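Local coordinates for gram-negative insecticidal protein (Chromobacterium piscinae, PDB 6FBM), which is an insecticidal toxin of the MACPF and beta-tripod families and probably acts, like other MACPF proteins, by assembling into pores in target-cell membranes, at residues Y23-L28 against Y167-I172; T140-L145 against L286-E291; Y183-K188 against N226-N231; D315-M320 against F378-L383; L418-M423 against C482-P487. All blocks are in the same frame, centred on the assembly; numbering follows the deposited sequence.

Contact 1. Residues Y23-L28 against Y167-I172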
# COMPACT_ATOMS: atom_id res chain seq x y z
N TYR A 23 3.42 -18.83 31.75
CA TYR A 23 2.33 -19.45 31.03
C TYR A 23 1.25 -19.91 31.97
O TYR A 23 1.55 -20.49 33.01
CB TYR A 23 2.80 -20.62 30.22
CG TYR A 23 1.86 -21.00 29.14
CD1 TYR A 23 1.92 -20.38 27.91
CD2 TYR A 23 0.91 -21.99 29.32
CE1 TYR A 23 1.06 -20.73 26.89
CE2 TYR A 23 0.04 -22.34 28.29
CZ TYR A 23 0.12 -21.71 27.08
OH TYR A 23 -0.71 -22.03 26.04
N ASP A 24 0.00 -19.67 31.57
CA ASP A 24 -1.12 -20.19 32.30
C ASP A 24 -1.32 -21.65 31.88
O ASP A 24 -1.95 -21.95 30.88
CB ASP A 24 -2.38 -19.38 32.01
CG ASP A 24 -3.58 -19.89 32.78
OD1 ASP A 24 -3.47 -20.90 33.51
OD2 ASP A 24 -4.66 -19.26 32.62
N VAL A 25 -0.80 -22.55 32.70
CA VAL A 25 -0.88 -23.99 32.42
C VAL A 25 -2.31 -24.53 32.45
O VAL A 25 -2.56 -25.64 31.99
CB VAL A 25 0.01 -24.81 33.34
CG1 VAL A 25 1.47 -24.40 33.17
CG2 VAL A 25 -0.42 -24.70 34.81
N ASN A 26 -3.22 -23.74 33.01
CA ASN A 26 -4.66 -24.05 33.00
C ASN A 26 -5.41 -23.34 31.89
O ASN A 26 -6.62 -23.41 31.86
CB ASN A 26 -5.27 -23.73 34.37
CG ASN A 26 -4.72 -24.62 35.47
OD1 ASN A 26 -4.54 -25.80 35.26
ND2 ASN A 26 -4.41 -24.04 36.63
N GLY A 27 -4.69 -22.72 30.95
CA GLY A 27 -5.31 -21.90 29.89
C GLY A 27 -5.49 -22.67 28.59
O GLY A 27 -6.00 -23.80 28.60
N LEU A 28 -5.09 -22.08 27.47
CA LEU A 28 -5.18 -22.78 26.19
C LEU A 28 -3.91 -23.59 25.95
O LEU A 28 -2.90 -23.37 26.60
CB LEU A 28 -5.40 -21.81 25.04
CG LEU A 28 -6.56 -20.83 25.16
CD1 LEU A 28 -6.57 -19.97 23.90
CD2 LEU A 28 -7.92 -21.51 25.38
N TYR A 167 3.58 -14.38 38.25
CA TYR A 167 4.53 -14.79 37.23
C TYR A 167 4.15 -16.03 36.42
O TYR A 167 4.72 -16.25 35.35
CB TYR A 167 5.90 -15.00 37.88
CG TYR A 167 6.41 -13.73 38.50
CD1 TYR A 167 6.90 -12.69 37.70
CD2 TYR A 167 6.36 -13.54 39.87
CE1 TYR A 167 7.34 -11.51 38.27
CE2 TYR A 167 6.79 -12.36 40.44
CZ TYR A 167 7.27 -11.34 39.63
OH TYR A 167 7.72 -10.18 40.19
N GLY A 168 3.20 -16.81 36.92
CA GLY A 168 2.94 -18.15 36.41
C GLY A 168 3.87 -19.16 37.06
O GLY A 168 5.02 -18.86 37.34
N PRO A 169 3.37 -20.37 37.32
CA PRO A 169 4.24 -21.39 37.90
C PRO A 169 5.24 -21.99 36.89
O PRO A 169 6.26 -22.56 37.31
CB PRO A 169 3.27 -22.47 38.37
CG PRO A 169 2.11 -22.34 37.41
CD PRO A 169 2.01 -20.89 37.04
N TYR A 170 4.92 -21.90 35.59
CA TYR A 170 5.79 -22.39 34.55
C TYR A 170 6.02 -21.29 33.54
O TYR A 170 5.20 -20.40 33.41
CB TYR A 170 5.15 -23.58 33.86
CG TYR A 170 5.28 -24.87 34.61
CD1 TYR A 170 4.47 -25.15 35.71
CD2 TYR A 170 6.23 -25.79 34.24
CE1 TYR A 170 4.61 -26.34 36.40
CE2 TYR A 170 6.38 -26.99 34.93
CZ TYR A 170 5.57 -27.26 36.00
OH TYR A 170 5.74 -28.44 36.65
N TYR A 171 7.13 -21.38 32.82
CA TYR A 171 7.44 -20.44 31.77
C TYR A 171 7.77 -21.18 30.47
O TYR A 171 8.07 -22.37 30.47
CB TYR A 171 8.61 -19.53 32.19
CG TYR A 171 9.92 -20.25 32.36
CD1 TYR A 171 10.79 -20.41 31.29
CD2 TYR A 171 10.29 -20.79 33.59
CE1 TYR A 171 12.01 -21.09 31.44
CE2 TYR A 171 11.49 -21.48 33.74
CZ TYR A 171 12.35 -21.61 32.68
OH TYR A 171 13.53 -22.28 32.82
N ILE A 172 7.73 -20.44 29.37
CA ILE A 172 7.99 -21.00 28.06
C ILE A 172 9.49 -21.09 27.87
O ILE A 172 10.17 -20.08 27.73
CB ILE A 172 7.41 -20.11 26.94
CG1 ILE A 172 5.88 -19.96 27.05
CG2 ILE A 172 7.80 -20.66 25.56
CD1 ILE A 172 5.10 -21.25 26.84

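Contact 2. Residues T140-L145 against L286-E291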
# COMPACT_ATOMS: atom_id res chain seq x y z
N THR A 140 21.39 -21.68 33.84
CA THR A 140 21.95 -20.55 33.09
C THR A 140 21.06 -19.32 33.25
O THR A 140 21.54 -18.20 33.42
CB THR A 140 22.06 -20.92 31.61
OG1 THR A 140 22.93 -22.03 31.45
CG2 THR A 140 22.59 -19.73 30.77
N LEU A 141 19.75 -19.56 33.20
CA LEU A 141 18.76 -18.48 33.31
C LEU A 141 18.75 -17.83 34.68
O LEU A 141 18.35 -16.66 34.82
CB LEU A 141 17.35 -19.00 32.98
CG LEU A 141 17.08 -19.38 31.51
CD1 LEU A 141 15.81 -20.20 31.42
CD2 LEU A 141 17.02 -18.12 30.65
N ARG A 142 19.20 -18.55 35.70
CA ARG A 142 19.29 -18.03 37.07
C ARG A 142 20.02 -16.72 37.15
O ARG A 142 19.64 -15.86 37.94
CB ARG A 142 19.96 -19.05 37.99
CG ARG A 142 19.60 -18.91 39.47
CD ARG A 142 19.19 -20.26 40.05
NE ARG A 142 20.24 -21.26 39.85
CZ ARG A 142 20.06 -22.59 39.78
NH1 ARG A 142 18.85 -23.13 39.89
NH2 ARG A 142 21.11 -23.38 39.58
N SER A 143 21.05 -16.54 36.32
CA SER A 143 21.79 -15.27 36.26
C SER A 143 21.18 -14.22 35.31
O SER A 143 21.78 -13.16 35.10
CB SER A 143 23.25 -15.54 35.87
OG SER A 143 23.35 -15.87 34.49
N MET A 144 20.01 -14.50 34.75
CA MET A 144 19.39 -13.64 33.72
C MET A 144 18.01 -13.17 34.13
O MET A 144 17.26 -12.73 33.27
CB MET A 144 19.29 -14.43 32.40
CG MET A 144 20.64 -14.71 31.77
SD MET A 144 20.50 -16.03 30.57
CE MET A 144 19.58 -15.30 29.22
N LEU A 145 17.69 -13.24 35.42
CA LEU A 145 16.37 -12.91 35.90
C LEU A 145 16.21 -11.41 35.94
O LEU A 145 17.17 -10.68 36.21
CB LEU A 145 16.15 -13.46 37.31
CG LEU A 145 16.33 -14.96 37.50
CD1 LEU A 145 16.01 -15.31 38.94
CD2 LEU A 145 15.46 -15.76 36.55
N LEU A 286 14.34 -22.05 39.16
CA LEU A 286 15.12 -20.81 39.08
C LEU A 286 15.50 -20.19 40.42
O LEU A 286 16.32 -19.26 40.47
CB LEU A 286 14.32 -19.77 38.28
CG LEU A 286 13.95 -20.18 36.86
CD1 LEU A 286 12.90 -19.20 36.31
CD2 LEU A 286 15.20 -20.21 36.00
N ALA A 287 14.89 -20.66 41.50
CA ALA A 287 15.17 -20.10 42.82
C ALA A 287 16.59 -20.46 43.26
O ALA A 287 17.08 -21.55 42.94
CB ALA A 287 14.15 -20.62 43.82
N ASP A 288 17.26 -19.53 43.95
CA ASP A 288 18.66 -19.74 44.41
C ASP A 288 18.79 -20.90 45.40
O ASP A 288 19.64 -21.77 45.21
CB ASP A 288 19.23 -18.46 45.05
CG ASP A 288 19.51 -17.36 44.05
OD1 ASP A 288 19.79 -17.63 42.88
OD2 ASP A 288 19.47 -16.19 44.46
N LYS A 289 17.94 -20.91 46.42
CA LYS A 289 18.06 -21.88 47.52
C LYS A 289 17.22 -23.14 47.27
O LYS A 289 16.06 -23.03 46.93
CB LYS A 289 17.65 -21.22 48.84
CG LYS A 289 18.32 -19.90 49.12
CD LYS A 289 18.34 -19.50 50.59
CE LYS A 289 18.64 -18.00 50.67
NZ LYS A 289 19.33 -17.53 51.91
N PRO A 290 17.80 -24.34 47.47
CA PRO A 290 16.99 -25.58 47.39
C PRO A 290 15.72 -25.62 48.26
O PRO A 290 14.75 -26.28 47.89
CB PRO A 290 17.98 -26.67 47.84
CG PRO A 290 19.33 -26.12 47.48
CD PRO A 290 19.24 -24.63 47.62
N GLU A 291 15.73 -24.93 49.40
CA GLU A 291 14.58 -24.88 50.32
C GLU A 291 13.42 -24.13 49.67
O GLU A 291 12.26 -24.47 49.87
CB GLU A 291 14.92 -24.17 51.65
CG GLU A 291 16.19 -24.64 52.35
CD GLU A 291 17.43 -23.87 51.91
OE1 GLU A 291 17.48 -22.63 52.11
OE2 GLU A 291 18.34 -24.49 51.34

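Contact 3. Residues Y183-K188 against N226-N231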
# COMPACT_ATOMS: atom_id res chain seq x y z
N TYR A 183 -8.81 -29.35 14.90
CA TYR A 183 -10.10 -29.82 14.43
C TYR A 183 -10.63 -30.64 15.56
O TYR A 183 -10.21 -31.78 15.76
CB TYR A 183 -9.86 -30.65 13.17
CG TYR A 183 -11.08 -31.17 12.45
CD1 TYR A 183 -11.90 -30.32 11.72
CD2 TYR A 183 -11.35 -32.52 12.41
CE1 TYR A 183 -12.99 -30.81 11.04
CE2 TYR A 183 -12.43 -33.01 11.70
CZ TYR A 183 -13.24 -32.16 11.02
OH TYR A 183 -14.30 -32.66 10.33
N SER A 184 -11.51 -30.04 16.34
CA SER A 184 -12.01 -30.70 17.56
C SER A 184 -13.45 -31.17 17.39
O SER A 184 -14.30 -30.43 16.88
CB SER A 184 -11.86 -29.78 18.77
OG SER A 184 -12.75 -28.69 18.69
N ALA A 185 -13.72 -32.41 17.83
CA ALA A 185 -15.03 -33.01 17.60
C ALA A 185 -15.58 -33.64 18.86
O ALA A 185 -14.88 -34.43 19.54
CB ALA A 185 -14.99 -34.02 16.46
N ALA A 186 -16.82 -33.29 19.17
CA ALA A 186 -17.63 -34.02 20.13
C ALA A 186 -18.54 -34.94 19.32
O ALA A 186 -19.50 -34.48 18.70
CB ALA A 186 -18.46 -33.06 20.95
N SER A 187 -18.21 -36.24 19.30
CA SER A 187 -18.90 -37.18 18.43
C SER A 187 -19.83 -38.06 19.26
O SER A 187 -19.46 -38.55 20.34
CB SER A 187 -17.89 -38.04 17.69
OG SER A 187 -17.14 -37.29 16.76
N LYS A 188 -21.04 -38.26 18.74
CA LYS A 188 -21.98 -39.21 19.25
C LYS A 188 -21.75 -40.51 18.47
O LYS A 188 -22.41 -40.75 17.45
CB LYS A 188 -23.40 -38.66 19.03
CG LYS A 188 -23.83 -37.76 20.20
CD LYS A 188 -24.78 -36.58 19.95
CE LYS A 188 -25.74 -36.75 18.80
NZ LYS A 188 -26.91 -35.82 18.98
N ASN A 226 -19.10 -38.47 6.36
CA ASN A 226 -20.42 -37.82 6.43
C ASN A 226 -21.13 -38.13 7.74
O ASN A 226 -21.73 -37.26 8.36
CB ASN A 226 -21.33 -38.25 5.26
CG ASN A 226 -21.00 -37.54 3.95
OD1 ASN A 226 -20.34 -36.49 3.94
ND2 ASN A 226 -21.50 -38.08 2.85
N SER A 227 -21.03 -39.38 8.15
CA SER A 227 -21.58 -39.85 9.41
C SER A 227 -20.95 -39.13 10.61
O SER A 227 -21.64 -38.70 11.54
CB SER A 227 -21.36 -41.36 9.51
OG SER A 227 -22.17 -41.89 10.52
N PHE A 228 -19.62 -39.01 10.58
CA PHE A 228 -18.85 -38.28 11.60
C PHE A 228 -19.31 -36.83 11.72
O PHE A 228 -19.66 -36.36 12.80
CB PHE A 228 -17.34 -38.39 11.28
CG PHE A 228 -16.47 -37.48 12.09
CD1 PHE A 228 -16.09 -37.80 13.38
CD2 PHE A 228 -15.98 -36.30 11.53
CE1 PHE A 228 -15.26 -36.94 14.11
CE2 PHE A 228 -15.16 -35.45 12.24
CZ PHE A 228 -14.80 -35.77 13.53
N ARG A 229 -19.35 -36.16 10.59
CA ARG A 229 -19.70 -34.75 10.56
C ARG A 229 -21.12 -34.46 11.02
O ARG A 229 -21.32 -33.56 11.84
CB ARG A 229 -19.46 -34.17 9.16
CG ARG A 229 -17.99 -34.08 8.79
CD ARG A 229 -17.78 -33.37 7.46
NE ARG A 229 -16.38 -33.44 7.08
CZ ARG A 229 -15.88 -33.00 5.93
NH1 ARG A 229 -16.67 -32.42 5.02
NH2 ARG A 229 -14.58 -33.15 5.67
N SER A 230 -22.09 -35.19 10.50
CA SER A 230 -23.50 -34.93 10.85
C SER A 230 -23.90 -35.45 12.24
O SER A 230 -24.93 -35.01 12.77
CB SER A 230 -24.46 -35.39 9.73
OG SER A 230 -24.21 -36.70 9.36
N ASN A 231 -23.10 -36.34 12.84
CA ASN A 231 -23.29 -36.74 14.25
C ASN A 231 -22.21 -36.23 15.22
O ASN A 231 -22.05 -36.79 16.31
CB ASN A 231 -23.42 -38.26 14.36
CG ASN A 231 -24.58 -38.80 13.55
OD1 ASN A 231 -24.39 -39.61 12.63
ND2 ASN A 231 -25.77 -38.32 13.86

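Contact 4. Residues D315-M320 against F378-L383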
# COMPACT_ATOMS: atom_id res chain seq x y z
N ASP A 315 -24.80 -38.81 33.65
CA ASP A 315 -24.85 -40.27 33.49
C ASP A 315 -26.28 -40.78 33.23
O ASP A 315 -26.45 -41.83 32.59
CB ASP A 315 -24.27 -40.94 34.74
CG ASP A 315 -22.80 -40.65 34.92
OD1 ASP A 315 -22.01 -40.93 34.00
OD2 ASP A 315 -22.43 -40.18 36.00
N LYS A 316 -27.28 -40.05 33.72
CA LYS A 316 -28.66 -40.45 33.61
C LYS A 316 -29.16 -40.01 32.24
O LYS A 316 -29.64 -38.88 32.07
CB LYS A 316 -29.50 -39.81 34.73
CG LYS A 316 -29.01 -40.05 36.17
CD LYS A 316 -29.63 -41.28 36.76
CE LYS A 316 -28.96 -41.78 38.04
NZ LYS A 316 -29.58 -41.18 39.26
N VAL A 317 -29.06 -40.91 31.26
CA VAL A 317 -29.37 -40.55 29.86
C VAL A 317 -30.61 -41.16 29.27
O VAL A 317 -30.99 -40.83 28.14
CB VAL A 317 -28.18 -40.86 28.93
CG1 VAL A 317 -27.01 -39.96 29.29
CG2 VAL A 317 -27.78 -42.35 28.98
N LEU A 318 -31.26 -42.04 30.03
CA LEU A 318 -32.53 -42.60 29.63
C LEU A 318 -33.60 -42.02 30.52
O LEU A 318 -33.55 -42.14 31.73
CB LEU A 318 -32.49 -44.12 29.73
CG LEU A 318 -31.59 -44.82 28.72
CD1 LEU A 318 -31.54 -46.33 28.97
CD2 LEU A 318 -32.04 -44.56 27.29
N LEU A 319 -34.57 -41.41 29.88
CA LEU A 319 -35.73 -40.88 30.55
C LEU A 319 -36.75 -42.00 30.60
O LEU A 319 -37.24 -42.45 29.56
CB LEU A 319 -36.24 -39.69 29.74
CG LEU A 319 -37.39 -38.84 30.26
CD1 LEU A 319 -37.11 -38.26 31.63
CD2 LEU A 319 -37.69 -37.76 29.24
N MET A 320 -37.07 -42.44 31.81
CA MET A 320 -38.03 -43.53 32.03
C MET A 320 -39.45 -43.02 32.37
O MET A 320 -39.65 -42.06 33.12
CB MET A 320 -37.56 -44.41 33.18
CG MET A 320 -38.32 -45.70 33.31
SD MET A 320 -37.54 -46.82 34.48
CE MET A 320 -37.73 -45.92 36.03
N PHE A 378 -31.15 -37.03 25.27
CA PHE A 378 -30.08 -36.24 24.67
C PHE A 378 -29.67 -36.72 23.27
O PHE A 378 -28.68 -36.24 22.73
CB PHE A 378 -28.88 -36.27 25.62
CG PHE A 378 -29.25 -35.95 27.04
CD1 PHE A 378 -29.66 -34.67 27.37
CD2 PHE A 378 -29.24 -36.91 28.00
CE1 PHE A 378 -30.05 -34.36 28.66
CE2 PHE A 378 -29.63 -36.63 29.30
CZ PHE A 378 -30.02 -35.34 29.64
N ASP A 379 -30.43 -37.67 22.70
CA ASP A 379 -30.27 -38.12 21.33
C ASP A 379 -28.85 -38.62 21.13
O ASP A 379 -28.15 -38.21 20.20
CB ASP A 379 -30.62 -36.98 20.34
CG ASP A 379 -30.61 -37.40 18.89
OD1 ASP A 379 -30.89 -38.59 18.59
OD2 ASP A 379 -30.30 -36.53 18.05
N LEU A 380 -28.41 -39.47 22.05
CA LEU A 380 -27.07 -40.03 22.03
C LEU A 380 -26.94 -41.32 21.24
O LEU A 380 -25.85 -41.81 21.11
CB LEU A 380 -26.64 -40.32 23.46
CG LEU A 380 -26.65 -39.16 24.42
CD1 LEU A 380 -26.33 -39.61 25.82
CD2 LEU A 380 -25.68 -38.11 23.96
N GLY A 381 -28.05 -41.86 20.75
CA GLY A 381 -28.09 -43.20 20.14
C GLY A 381 -27.91 -44.35 21.11
O GLY A 381 -27.46 -45.43 20.71
N VAL A 382 -28.25 -44.15 22.38
CA VAL A 382 -28.25 -45.26 23.36
C VAL A 382 -29.37 -46.27 23.19
O VAL A 382 -29.26 -47.42 23.64
CB VAL A 382 -28.26 -44.77 24.83
CG1 VAL A 382 -26.99 -44.01 25.15
CG2 VAL A 382 -29.46 -43.89 25.12
N LEU A 383 -30.47 -45.82 22.58
CA LEU A 383 -31.54 -46.68 22.12
C LEU A 383 -31.40 -46.79 20.63
O LEU A 383 -31.25 -45.78 19.94
CB LEU A 383 -32.90 -46.08 22.44
CG LEU A 383 -33.17 -45.81 23.93
CD1 LEU A 383 -34.54 -45.20 24.11
CD2 LEU A 383 -33.02 -47.08 24.76
O HOH W 1 -29.92 -39.37 25.96

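Contact 5. Residues L418-M423 against C482-P487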
# COMPACT_ATOMS: atom_id res chain seq x y z
N LEU A 418 -33.78 -56.11 26.46
CA LEU A 418 -34.14 -56.19 27.87
C LEU A 418 -35.29 -57.15 28.16
O LEU A 418 -35.46 -57.58 29.31
CB LEU A 418 -34.50 -54.82 28.40
CG LEU A 418 -33.47 -53.70 28.17
CD1 LEU A 418 -33.83 -52.47 28.99
CD2 LEU A 418 -32.05 -54.17 28.52
N GLY A 419 -36.05 -57.53 27.13
CA GLY A 419 -37.12 -58.48 27.28
C GLY A 419 -37.59 -59.09 26.00
O GLY A 419 -37.54 -58.46 24.95
N ASP A 420 -38.09 -60.33 26.09
CA ASP A 420 -38.64 -61.01 24.94
C ASP A 420 -40.09 -60.63 24.72
O ASP A 420 -40.70 -59.99 25.55
CB ASP A 420 -38.48 -62.52 25.09
CG ASP A 420 -37.04 -62.97 25.06
OD1 ASP A 420 -36.19 -62.26 24.48
OD2 ASP A 420 -36.73 -64.03 25.62
N VAL A 421 -40.60 -61.06 23.58
CA VAL A 421 -41.95 -60.78 23.14
C VAL A 421 -42.59 -62.08 22.73
O VAL A 421 -42.05 -62.82 21.89
CB VAL A 421 -41.91 -59.86 21.92
CG1 VAL A 421 -43.31 -59.67 21.35
CG2 VAL A 421 -41.27 -58.52 22.28
N MET A 422 -43.74 -62.38 23.31
CA MET A 422 -44.51 -63.55 22.94
C MET A 422 -45.47 -63.15 21.85
O MET A 422 -46.02 -62.05 21.89
CB MET A 422 -45.32 -64.08 24.11
CG MET A 422 -44.50 -64.52 25.29
SD MET A 422 -43.33 -65.82 24.95
CE MET A 422 -44.39 -67.15 24.42
N MET A 423 -45.67 -64.06 20.91
CA MET A 423 -46.67 -63.95 19.87
C MET A 423 -47.57 -65.16 20.04
O MET A 423 -47.13 -66.29 19.83
CB MET A 423 -46.02 -63.93 18.48
CG MET A 423 -45.11 -62.73 18.23
SD MET A 423 -45.94 -61.13 18.26
CE MET A 423 -46.83 -61.14 16.70
N CYS A 482 -39.87 -57.34 32.81
CA CYS A 482 -39.88 -58.02 31.54
C CYS A 482 -39.47 -59.46 31.74
O CYS A 482 -39.14 -59.89 32.87
CB CYS A 482 -38.93 -57.27 30.60
SG CYS A 482 -39.52 -55.59 30.19
N PHE A 483 -39.47 -60.22 30.65
CA PHE A 483 -39.08 -61.62 30.73
C PHE A 483 -38.07 -62.02 29.68
O PHE A 483 -37.82 -61.28 28.74
CB PHE A 483 -40.31 -62.53 30.68
CG PHE A 483 -41.21 -62.28 29.53
CD1 PHE A 483 -42.22 -61.34 29.63
CD2 PHE A 483 -41.08 -63.00 28.35
CE1 PHE A 483 -43.08 -61.11 28.57
CE2 PHE A 483 -41.94 -62.79 27.30
CZ PHE A 483 -42.93 -61.84 27.40
N ALA A 484 -37.48 -63.19 29.87
CA ALA A 484 -36.57 -63.79 28.92
C ALA A 484 -36.90 -65.27 28.86
O ALA A 484 -37.06 -65.89 29.90
CB ALA A 484 -35.15 -63.60 29.39
N GLY A 485 -37.01 -65.83 27.67
CA GLY A 485 -37.17 -67.26 27.48
C GLY A 485 -35.89 -68.06 27.69
O GLY A 485 -34.81 -67.72 27.18
N VAL A 486 -36.01 -69.15 28.43
CA VAL A 486 -34.99 -70.18 28.54
C VAL A 486 -35.56 -71.41 27.83
O VAL A 486 -36.70 -71.78 28.10
CB VAL A 486 -34.71 -70.52 30.02
CG1 VAL A 486 -33.61 -71.53 30.16
CG2 VAL A 486 -34.31 -69.26 30.79
N PRO A 487 -34.79 -72.06 26.94
CA PRO A 487 -35.38 -73.16 26.11
C PRO A 487 -35.52 -74.53 26.82
O PRO A 487 -35.36 -75.58 26.20
CB PRO A 487 -34.41 -73.24 24.92
CG PRO A 487 -33.11 -72.86 25.51
CD PRO A 487 -33.37 -71.82 26.59
O HOH W 2 -40.09 -59.00 28.03

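Contact 1. Residues Y23-L28 against Y167-I172
Y23 holds its CG anti to the backbone N (chi1 -161°), beside its own carbonyl carbon, and its ring meets I172. V25 keeps CG1 anti to its carbonyl carbon (chi1 -61°), where that methyl meets Y170. The tightest apolar touch is at the Y23 ring, whose CD1 lies 3.5 Å from I172 CD1; the isoleucine reaches across with the end of its chain, approaching the ring at a slant. V25 CG1 comes within 3.8 Å of Y170 CB and also approaches Y170 CG and CD1 obliquely, while V25 CG2 stands more loosely, 4.3 Å from P169 CG.

A backbone bond ties the two pieces together: Y23 N donates to Y170 O at 2.9 Å. The loop beyond folds back on itself as a type I turn from D24 to G27, within which D24 OD1 accepts from N26 N at 2.9 Å to make an Asx turn. The far end of the Y23 ring is fixed by its hydroxyl OH, which donates to L28 O over 2.6 Å and is also hydrogen-bonded to S31 N. The loop thus packs against the start of strand 170-177 in the large MACPF sheet, with strands 35-39 and 280-282 both packing on Y23, and helix 300-304 laid over V25 and P169.

Contact 2. Residues T140-L145 against L286-E291
R142 lays the aliphatic part of its side chain across the backbone of L286: R142 CD sits 3.1 Å from L286 O, and R142 CG is 3.6 Å from D288 OD1. The carbonyl oxygen lies at the edge of the guanidinium, near its plane, but it is the methylenes that make the close approach. R142 CG is anti to the backbone N (chi1 -155°), and the chain bends further on at chi2 and chi3. The opposite charges of R142 and D288 stay apart, with R142 NE 4.7 Å from D288 OD1 and the guanidinium and carboxylate planes turned 69° against each other, so any attraction between them is probably modest.

Beside the arginine, L286 gives one methyl to each of two leucines. L286 CD2 is 3.9 Å from L141 CB, and L286 CD1 is 4.3 Å from L145 CD2. This joins the short helix 138-141 and the turn after it to the segment leading into helix 290-298, where K289 occupies the N-cap position; both pieces belong to the MACPF domain.

The turn that presents R142 and L145 is held from within, M144 N donating to L141 O at 2.7 Å and S143 OG to T140 O at 3.1 Å. Further out, R142 NH1 makes a weak hydrogen bond to A285 O, while R150 of helix 147-154 binds R142 O. N154 of that helix accepts from D288 N, and F149 and L153 pack on L286.

Contact 3. Residues Y183-K188 against N226-N231
F228 carries a strand-on-helix contact of the MACPF core, where the last turn of helix 220-230 crosses strand 183-187 nearly perpendicularly (87° between the segment axes). Its ring meets three side chains of the strand. A185 CB is 3.4 Å from F228 CZ, S187 OG is 3.3 Å from F228 CE1, and Y183 meets it tip to tip, Y183 CE2 lying 3.7 Å from F228 CE2 and the tyrosine hydroxyl at the phenylalanine's edge. F228 CG is anti to the backbone N (chi1 169°), and the end of the side chain reaches the strand.

One backbone bond closes the corner, K188 N donating to N231 O over 3.0 Å and almost straight, at 172°. The polar groups around the ring find partners nearby: S187 OG binds S232 OG, while Y183 OH and R229 NE both bind S205 OG.

Strand 179-187 pairs with strand 232-239, and helices 198-209 and 220-230 fill the connection between them, an arrangement consistent with a MACPF helical cluster that unfolds into membrane-spanning hairpins in relatives. Helix 198-209 packs on F228 from L198 and T201, and I234 of strand 232-239 touches both Y183 and F228.

Contact 4. Residues D315-M320 against F378-L383
F378 turns the edge of its ring to the other segment. K316 O and V317 CA both lie at this rim, near the ring plane, with K316 O 3.6 Å from F378 CE2 and V317 CA 4.0 Å from the same carbon. Of the residues beyond the two segments, L523 of helix 516-524 and V314 also pack on this side chain. F378 CG stands anti to its carbonyl carbon (chi1 -49°), beside the backbone N.

V317 crosses F378 and L380 at about a right angle. V317 CG1 comes 3.6 Å from L380 CD1, and the same methyl is also 4.0 Å from F378 CD2, so a single branch is shared between two partners; CG2 turns to V382. One residue further on, L318 spends a single methyl on two neighbours: L318 CD2 is 3.4 Å from V382 CG2, where the two side chains slide past each other in opposite directions, and 3.7 Å from L383 CD2.

The segment 378-383 leads from strand 373-376 into strand 383-384 and here covers the entry to strand 318-321, in the C-terminal part of the chain that probably corresponds to the beta-tripod region. A water links the two backbones, donating to V317 O at 2.8 Å and accepting from F378 N at 2.7 Å. The join is therefore made by methyl-to-methyl contacts and a ring edge, and the water satisfies two backbone polar atoms that lie too far apart to bond directly.

Contact 5. Residues L418-M423 against C482-P487
D420 grips the other segment through two hydrogen bonds of its own. D420 N donates to F483 O over 2.8 Å, and D420 OD2 accepts from G485 N at 2.7 Å, nearly straight at 169° and met close to the axis of the C-O bond. The contact brings D420 and strand 421-426 against strand 484-486, strands of two separate antiparallel sheets, 484-486 being outermost in its own within this chain. Both lie in the C-terminal part of the toxin, which probably corresponds to the beta-tripod domain; the touching pieces run 65° apart. OD2 also takes a salt bridge from R408 NH2 of strand 403-410, so one oxygen joins the two segments and a neighbouring strand. The arginine would be expected to help keep this buried carboxylate ionised.

A water adds a further link, hydrogen-bonded to D420 O and to F483 N, and it sits above one face of the F483 ring, offset toward the rim. D420 O also stands over a face of that ring, 3.4 Å from F483 CZ. F483 CG takes the position between its backbone N and carbonyl carbon (chi1 53°).

M422 crosses the ring at a slant: M422 CG is 3.7 Å from F483 CE2, and M422 SD lies 5.3 Å from the ring centroid in an oblique Met-aromatic contact. V343 and L469 pack on both side chains. At the other end, G419 CA comes to 3.2 Å from F483 O in a CH...O contact, and C482 CB lies 4.0 Å from G419 CA.

How the contacts relate
From the N terminus, contact 1 opens first, bringing the loop after strand 21-23 back onto strand 170-177. Contact 2 starts before contact 1 has closed and ends at 286-291, so the two cross; they touch where Y171 packs on L141 and L286. Contact 3 lies wholly within the span of contact 2 and shares the large MACPF sheet with contact 1. Contacts 4 and 5 follow in series, each closing a loop of just under 60 residues in the C-terminal region. One join between the two parts runs through contacts 3 and 4, where K188 NZ forms a salt bridge with D379. Contacts 2 and 5 are the most widely separated pair, about 73 Å centre to centre.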